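Local atomic coordinates of capsular polysaccharide biosynthesis protein (Burkholderia pseudomallei, PDB entry 4BQN), a protein that binds coenzyme A and probably acts as an acetyltransferase in the biosynthesis of capsular polysaccharide. Residues I180-F185 against M207-A212. The protein carries 1 engineered substitution. Residues are numbered along the deposited sequence; the frame is centred on the assembly and turned at random.
Sequences ISVTDF and MREIAA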
loop_
_atom_site.group_PDB
_atom_site.type_symbol
_atom_site.label_atom_id
_atom_site.label_comp_id
_atom_site.label_asym_id
_atom_site.label_seq_id
_atom_site.Cartn_x
_atom_site.Cartn_y
_atom_site.Cartn_z
ATOM N N ILE A 180 12.618 -10.035 -1.163
ATOM C CA ILE A 180 11.978 -10.185 0.144
ATOM C C ILE A 180 10.490 -9.887 -0.010
ATOM O O ILE A 180 10.126 -8.771 -0.378
ATOM C CB ILE A 180 12.613 -9.226 1.174
ATOM C CG1 ILE A 180 14.111 -9.535 1.371
ATOM C CG2 ILE A 180 11.889 -9.315 2.508
ATOM C CD1 ILE A 180 14.934 -8.337 1.810
ATOM N N SER A 181 9.640 -10.884 0.256
ATOM C CA SER A 181 8.185 -10.761 0.098
ATOM C C SER A 181 7.404 -11.462 1.206
ATOM O O SER A 181 7.936 -12.328 1.909
ATOM C CB SER A 181 7.734 -11.333 -1.243
ATOM O OG SER A 181 8.322 -10.655 -2.333
ATOM N N VAL A 182 6.131 -11.099 1.329
ATOM C CA VAL A 182 5.237 -11.667 2.340
ATOM C C VAL A 182 3.892 -12.090 1.740
ATOM O O VAL A 182 2.883 -12.122 2.435
ATOM C CB VAL A 182 4.990 -10.703 3.527
ATOM C CG1 VAL A 182 6.213 -10.625 4.420
ATOM C CG2 VAL A 182 4.592 -9.308 3.046
ATOM N N THR A 183 3.896 -12.480 0.469
ATOM C CA THR A 183 2.657 -12.822 -0.241
ATOM C C THR A 183 1.864 -13.956 0.435
ATOM O O THR A 183 0.646 -13.829 0.634
ATOM C CB THR A 183 2.945 -13.184 -1.707
ATOM O OG1 THR A 183 3.690 -12.112 -2.305
ATOM C CG2 THR A 183 1.636 -13.399 -2.480
ATOM N N ASP A 184 2.543 -15.053 0.787
ATOM C CA ASP A 184 1.850 -16.198 1.387
ATOM C C ASP A 184 1.284 -15.824 2.751
ATOM O O ASP A 184 0.178 -16.231 3.104
ATOM C CB ASP A 184 2.801 -17.404 1.514
ATOM C CG ASP A 184 3.335 -17.880 0.171
ATOM O OD1 ASP A 184 2.587 -17.841 -0.830
ATOM O OD2 ASP A 184 4.511 -18.304 0.116
ATOM N N PHE A 185 2.042 -15.035 3.500
ATOM C CA PHE A 185 1.591 -14.533 4.784
ATOM C C PHE A 185 0.315 -13.705 4.645
ATOM O O PHE A 185 -0.641 -13.884 5.393
ATOM C CB PHE A 185 2.701 -13.699 5.448
ATOM C CG PHE A 185 2.307 -13.126 6.769
ATOM C CD1 PHE A 185 2.346 -13.905 7.921
ATOM C CD2 PHE A 185 1.831 -11.810 6.859
ATOM C CE1 PHE A 185 1.965 -13.380 9.144
ATOM C CE2 PHE A 185 1.439 -11.280 8.081
ATOM C CZ PHE A 185 1.504 -12.070 9.221
ATOM N N MET A 207 3.908 -4.689 8.887
ATOM C CA MET A 207 5.223 -4.067 8.897
ATOM C C MET A 207 6.224 -4.891 9.703
ATOM O O MET A 207 7.382 -5.011 9.295
ATOM C CB MET A 207 5.145 -2.634 9.448
ATOM C CG MET A 207 4.447 -1.642 8.512
ATOM S SD MET A 207 5.074 -1.577 6.820
ATOM C CE MET A 207 6.813 -1.241 7.114
ATOM N N ARG A 208 5.801 -5.432 10.848
ATOM C CA ARG A 208 6.689 -6.311 11.617
ATOM C C ARG A 208 7.067 -7.529 10.788
ATOM O O ARG A 208 8.224 -7.960 10.791
ATOM C CB ARG A 208 6.053 -6.749 12.923
ATOM C CG ARG A 208 5.926 -5.625 13.937
ATOM C CD ARG A 208 5.570 -6.177 15.304
ATOM N NE ARG A 208 4.284 -6.868 15.347
ATOM C CZ ARG A 208 3.119 -6.295 15.659
ATOM N NH1 ARG A 208 3.042 -4.983 15.896
ATOM N NH2 ARG A 208 2.012 -7.030 15.699
ATOM N N GLU A 209 6.089 -8.106 10.092
ATOM C CA GLU A 209 6.358 -9.321 9.329
ATOM C C GLU A 209 7.387 -9.077 8.222
ATOM O O GLU A 209 8.343 -9.851 8.075
ATOM C CB GLU A 209 5.073 -9.934 8.753
ATOM C CG GLU A 209 5.245 -11.403 8.400
ATOM C CD GLU A 209 5.490 -12.282 9.620
ATOM O OE1 GLU A 209 4.950 -11.985 10.714
ATOM O OE2 GLU A 209 6.238 -13.274 9.502
ATOM N N ILE A 210 7.214 -8.006 7.445
ATOM C CA ILE A 210 8.166 -7.725 6.361
ATOM C C ILE A 210 9.548 -7.371 6.918
ATOM O O ILE A 210 10.563 -7.803 6.367
ATOM C CB ILE A 210 7.634 -6.669 5.347
ATOM C CG1 ILE A 210 8.500 -6.593 4.094
ATOM C CG2 ILE A 210 7.502 -5.298 5.969
ATOM C CD1 ILE A 210 8.433 -7.832 3.253
ATOM N N ALA A 211 9.593 -6.617 8.020
ATOM C CA ALA A 211 10.874 -6.311 8.670
ATOM C C ALA A 211 11.567 -7.612 9.116
ATOM O O ALA A 211 12.779 -7.759 8.959
ATOM C CB ALA A 211 10.665 -5.382 9.850
ATOM N N ALA A 212 10.803 -8.555 9.667
ATOM C CA ALA A 212 11.357 -9.858 10.029
ATOM C C ALA A 212 11.963 -10.565 8.814
ATOM O O ALA A 212 13.069 -11.123 8.910
ATOM C CB ALA A 212 10.295 -10.722 10.691
#
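Phe-185 and Glu-209 both leave their helices with CG anti to the backbone N, Phe-185 at chi1 179°; the glutamate then bends at chi2 (66°), so that its chain lies across the phenyl ring. Glu-209 CG sits over the middle of that ring, 3.6 Å from the Phe-185 centroid and almost on its normal, a CH-pi contact. Farther along, the carboxylate lies nearly parallel to the ring, the planes 17° apart, and Glu-209 OE1 reaches the rim of the face, 3.6 Å from Phe-185 CE1. Glutamate suits this place because its methylenes can lie on an aromatic face while its charged end extends past them; here OE2 forms a salt bridge with Arg-213, one turn on in helix 204-217, whose side chain also touches Phe-185.

The buried part of the contact is aliphatic. With CG1 anti to the backbone N and a bend at chi2, the tip of Ile-210 turns toward loop 180-182. Ile-210 CD1 meets Ile-180 CG2 at 3.8 Å and Val-182 CG1 at 3.8 Å, the valine crossing it at about a right angle. Short, branched Val-182, at the N-cap position, fits where its CA lies 6.3 Å from Ile-210 CA. Gln-96 accepts a hydrogen bond from Val-182 N.

Dispersion and CH-pi contacts thus join helix 204-217, backed by helix 15-24, to the loop and first turn of helix 183-189, beside the coenzyme A pocket; the salt bridge to Arg-213 probably offsets the carboxylate's charge, otherwise unfavourable against the electron-rich ring face.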